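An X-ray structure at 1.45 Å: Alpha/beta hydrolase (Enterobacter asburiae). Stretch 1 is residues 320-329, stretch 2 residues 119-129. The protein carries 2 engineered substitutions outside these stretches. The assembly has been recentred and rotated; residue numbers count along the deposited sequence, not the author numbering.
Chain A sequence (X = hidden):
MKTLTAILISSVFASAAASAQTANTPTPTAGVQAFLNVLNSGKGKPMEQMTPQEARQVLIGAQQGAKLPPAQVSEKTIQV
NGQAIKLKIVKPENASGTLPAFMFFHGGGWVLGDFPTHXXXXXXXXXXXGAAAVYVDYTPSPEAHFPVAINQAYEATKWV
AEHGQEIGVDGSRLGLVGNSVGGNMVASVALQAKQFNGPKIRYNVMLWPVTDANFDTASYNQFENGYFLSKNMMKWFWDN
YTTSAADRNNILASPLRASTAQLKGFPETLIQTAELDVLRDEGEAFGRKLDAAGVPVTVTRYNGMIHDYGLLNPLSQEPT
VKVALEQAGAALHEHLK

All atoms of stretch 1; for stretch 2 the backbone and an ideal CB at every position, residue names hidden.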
# COMPACT_ATOMS: atom_id res chain seq x y z
N THR A 320 3.98 7.18 -7.15
CA THR A 320 3.01 6.40 -6.41
C THR A 320 2.34 5.36 -7.29
O THR A 320 2.02 4.26 -6.82
CB THR A 320 1.95 7.32 -5.81
OG1 THR A 320 2.54 8.15 -4.82
CG2 THR A 320 0.80 6.56 -5.16
N VAL A 321 2.05 5.70 -8.54
CA VAL A 321 1.40 4.76 -9.45
C VAL A 321 2.28 3.54 -9.66
O VAL A 321 1.83 2.39 -9.54
CB VAL A 321 1.05 5.45 -10.79
CG1 VAL A 321 0.64 4.42 -11.84
CG2 VAL A 321 -0.04 6.49 -10.57
N LYS A 322 3.55 3.76 -9.99
CA LYS A 322 4.44 2.65 -10.25
C LYS A 322 4.56 1.75 -9.04
O LYS A 322 4.52 0.52 -9.17
CB LYS A 322 5.81 3.18 -10.66
CG LYS A 322 5.76 3.92 -12.00
CD LYS A 322 7.15 4.18 -12.59
CE LYS A 322 7.81 5.39 -12.00
NZ LYS A 322 9.10 5.67 -12.71
N VAL A 323 4.65 2.33 -7.85
CA VAL A 323 4.76 1.53 -6.65
C VAL A 323 3.44 0.82 -6.35
O VAL A 323 3.43 -0.37 -6.06
CB VAL A 323 5.25 2.39 -5.47
CG1 VAL A 323 5.10 1.65 -4.13
CG2 VAL A 323 6.69 2.80 -5.71
N ALA A 324 2.31 1.53 -6.45
CA ALA A 324 1.03 0.92 -6.15
C ALA A 324 0.77 -0.31 -7.02
O ALA A 324 0.25 -1.33 -6.54
CB ALA A 324 -0.11 1.92 -6.33
N LEU A 325 1.09 -0.23 -8.31
CA LEU A 325 0.81 -1.35 -9.19
C LEU A 325 1.78 -2.49 -8.97
O LEU A 325 1.39 -3.66 -9.01
CB LEU A 325 0.78 -0.88 -10.65
CG LEU A 325 -0.34 0.13 -10.93
CD1 LEU A 325 -0.27 0.59 -12.39
CD2 LEU A 325 -1.72 -0.43 -10.62
N GLU A 326 3.05 -2.18 -8.69
CA GLU A 326 4.00 -3.22 -8.28
C GLU A 326 3.49 -3.94 -7.03
O GLU A 326 3.57 -5.17 -6.94
CB GLU A 326 5.39 -2.64 -8.03
CG GLU A 326 6.44 -3.68 -7.67
CD GLU A 326 6.79 -4.60 -8.83
OE1 GLU A 326 6.64 -4.19 -10.00
OE2 GLU A 326 7.26 -5.73 -8.57
N GLN A 327 2.96 -3.19 -6.07
CA GLN A 327 2.51 -3.75 -4.81
C GLN A 327 1.24 -4.58 -4.98
O GLN A 327 1.08 -5.62 -4.32
CB GLN A 327 2.31 -2.61 -3.80
CG GLN A 327 3.62 -1.97 -3.37
CD GLN A 327 3.44 -0.89 -2.33
OE1 GLN A 327 2.45 -0.17 -2.32
NE2 GLN A 327 4.43 -0.75 -1.45
N ALA A 328 0.33 -4.15 -5.85
CA ALA A 328 -0.82 -4.99 -6.17
C ALA A 328 -0.37 -6.29 -6.81
O ALA A 328 -0.87 -7.37 -6.46
CB ALA A 328 -1.78 -4.25 -7.09
N GLY A 329 0.58 -6.22 -7.74
CA GLY A 329 1.07 -7.42 -8.40
C GLY A 329 1.76 -8.37 -7.45
O GLY A 329 1.60 -9.59 -7.55
N UNK A 119 -4.99 -1.21 -21.46
CA UNK A 119 -3.90 -2.14 -21.77
C UNK A 119 -2.64 -1.87 -20.96
O UNK A 119 -1.99 -2.81 -20.48
CB UNK A 119 -3.57 -2.07 -23.26
N UNK A 120 -2.26 -0.61 -20.78
CA UNK A 120 -1.03 -0.34 -20.05
C UNK A 120 -1.14 -0.82 -18.60
O UNK A 120 -0.23 -1.48 -18.07
CB UNK A 120 -0.71 1.15 -20.09
N UNK A 121 -2.27 -0.51 -17.96
CA UNK A 121 -2.53 -0.98 -16.60
C UNK A 121 -2.50 -2.49 -16.53
O UNK A 121 -1.90 -3.07 -15.62
CB UNK A 121 -3.88 -0.46 -16.10
N UNK A 122 -3.18 -3.16 -17.47
CA UNK A 122 -3.21 -4.62 -17.45
C UNK A 122 -1.80 -5.18 -17.59
O UNK A 122 -1.41 -6.09 -16.86
CB UNK A 122 -4.11 -5.16 -18.57
N UNK A 123 -1.04 -4.65 -18.54
CA UNK A 123 0.33 -5.13 -18.72
C UNK A 123 1.16 -4.91 -17.46
O UNK A 123 1.97 -5.77 -17.08
CB UNK A 123 0.99 -4.43 -19.91
N UNK A 124 0.99 -3.76 -16.79
CA UNK A 124 1.74 -3.52 -15.56
C UNK A 124 1.42 -4.58 -14.51
O UNK A 124 2.31 -5.05 -13.80
CB UNK A 124 1.43 -2.13 -15.01
N UNK A 125 0.15 -4.95 -14.38
CA UNK A 125 -0.24 -5.93 -13.37
C UNK A 125 0.26 -7.32 -13.73
O UNK A 125 0.65 -8.09 -12.84
CB UNK A 125 -1.76 -5.95 -13.20
N UNK A 126 0.22 -7.67 -15.01
CA UNK A 126 0.77 -8.94 -15.47
C UNK A 126 2.26 -9.01 -15.18
O UNK A 126 2.75 -10.01 -14.65
CB UNK A 126 0.51 -9.13 -16.97
N UNK A 127 2.99 -7.95 -15.49
CA UNK A 127 4.44 -7.97 -15.27
C UNK A 127 4.77 -8.06 -13.79
O UNK A 127 5.69 -8.79 -13.40
CB UNK A 127 5.09 -6.72 -15.87
N UNK A 128 4.04 -7.34 -12.95
CA UNK A 128 4.34 -7.32 -11.53
C UNK A 128 3.91 -8.60 -10.83
O UNK A 128 4.47 -8.95 -9.78
CB UNK A 128 3.66 -6.12 -10.87
N UNK A 129 2.91 -9.30 -11.35
CA UNK A 129 2.41 -10.51 -10.71
C UNK A 129 2.97 -11.80 -11.31
O UNK A 129 2.94 -12.84 -10.62
CB UNK A 129 0.88 -10.53 -10.79

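Stretch 2 is a helix that crosses the helix of stretch 1 at 53°, with the axes 7.7 Å apart at their closest; the two converge toward their C-terminal ends.

Position 119 lies beyond stretch 1, which leaves its type open; it is E119. At 120 CA-to-CB points sideways and nothing of stretch 1 lies within 5.5 Å of the ideal CB, so a short side chain would make no contact and a long one could. R120 extends until NH2 lies 3.3 Å from L325 CD1, which sits at the edge of the guanidinium.

At 121 the ideal CB is 5.3 Å from L325 CD1. A branched aliphatic or methionine could bridge that gap, and L121 does: its CD1 packs 3.6 Å from L325 CD2.

Positions 122 and 123 are out of reach and unrestricted by stretch 1. They are I122 and R123; R123 NH2 forms a salt bridge one turn back to E119 OE2 at 2.9 Å.

At 124 CA-to-CB points toward stretch 1, and the ideal CB is 4.1 Å from L325 CD1. A small or medium side chain suits, apolar against the methyl or polar if it finds a partner on its own helix. D124 takes the second course: OD2 accepts from R120 NE and NH2, both at 2.9 Å, in a salt bridge, while OD2 lies 3.7 Å from L325 CD1.

Position 125 points sideways, but L325 and A328 offer an apolar surface to a side chain that can reach it. Leucine, isoleucine or methionine would serve. L125 places CD2 4.0 Å from A328 CB and 4.2 Å from L325 CD2. The side chain of L325 thus becomes a knob seated among R120, L121, D124 and L125.

Position 126 points away and 127 sideways without contact, so many types would do; they are V126 and R127.

At 128 the ideal CB points toward stretch 1, 3.8 Å from both G329 CA and L325 O and 3.7 Å from E326 OE1. Little room remains, which favours alanine, glycine or perhaps serine. A128 fits, and G329 reciprocates: an ideal CB there would lie 2.3 Å from A128 CB. A water donates to both A128 O (2.8 Å) and E326 OE2 (2.7 Å), linking the helices.

At 129 CA-to-CB points sideways; the CA is 4.1 Å from G329 CA and the ideal CB 3.5 Å from G329 O, so bulk turned toward that carbonyl would crowd it, but a small residue, or a larger one leading away, would suit. S129 donates from OG to L125 O (2.8 Å), and its CA makes a CA-H...O contact with G329 O at 3.4 Å.

Stretch 2 119-129: ERLIRDLVRAS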
# COMPACT_ATOMS: atom_id res chain seq x y z
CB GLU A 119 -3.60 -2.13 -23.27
CG GLU A 119 -2.50 -3.11 -23.62
CD GLU A 119 -2.34 -3.36 -25.09
OE1 GLU A 119 -2.91 -2.58 -25.89
OE2 GLU A 119 -1.66 -4.35 -25.44
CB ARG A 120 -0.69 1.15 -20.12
CG ARG A 120 0.74 1.46 -19.72
CD ARG A 120 0.81 2.56 -18.69
NE ARG A 120 0.51 2.08 -17.35
CZ ARG A 120 -0.45 2.54 -16.55
NH1 ARG A 120 -1.31 3.47 -16.93
NH2 ARG A 120 -0.52 2.04 -15.33
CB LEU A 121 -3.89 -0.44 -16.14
CG LEU A 121 -4.49 -1.03 -14.87
CD1 LEU A 121 -3.56 -0.86 -13.66
CD2 LEU A 121 -5.86 -0.39 -14.58
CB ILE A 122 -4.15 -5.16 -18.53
CG1 ILE A 122 -5.59 -4.75 -18.24
CG2 ILE A 122 -4.03 -6.67 -18.61
CD1 ILE A 122 -6.50 -4.87 -19.43
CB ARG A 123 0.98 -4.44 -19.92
CG ARG A 123 0.46 -4.91 -21.28
CD ARG A 123 1.13 -4.12 -22.38
NE ARG A 123 0.74 -4.53 -23.72
CZ ARG A 123 1.59 -4.75 -24.72
NH1 ARG A 123 2.90 -4.67 -24.55
NH2 ARG A 123 1.10 -5.09 -25.91
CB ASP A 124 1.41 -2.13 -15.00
CG ASP A 124 2.06 -1.00 -15.74
OD1 ASP A 124 2.99 -1.21 -16.55
OD2 ASP A 124 1.63 0.16 -15.50
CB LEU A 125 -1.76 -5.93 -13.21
CG LEU A 125 -2.38 -4.67 -12.57
CD1 LEU A 125 -3.87 -4.62 -12.86
CD2 LEU A 125 -2.09 -4.61 -11.08
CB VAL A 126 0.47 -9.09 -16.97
CG1 VAL A 126 1.31 -10.23 -17.58
CG2 VAL A 126 -1.01 -9.34 -17.18
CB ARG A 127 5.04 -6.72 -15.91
CG ARG A 127 5.04 -6.78 -17.43
CD ARG A 127 5.25 -5.41 -18.05
NE ARG A 127 6.50 -4.84 -17.58
CZ ARG A 127 7.69 -5.13 -18.09
NH1 ARG A 127 7.79 -5.96 -19.12
NH2 ARG A 127 8.77 -4.58 -17.57
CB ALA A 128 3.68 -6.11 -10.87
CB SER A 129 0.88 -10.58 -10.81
OG SER A 129 0.47 -10.78 -12.16
O HOH W 1 5.91 -7.88 -7.57
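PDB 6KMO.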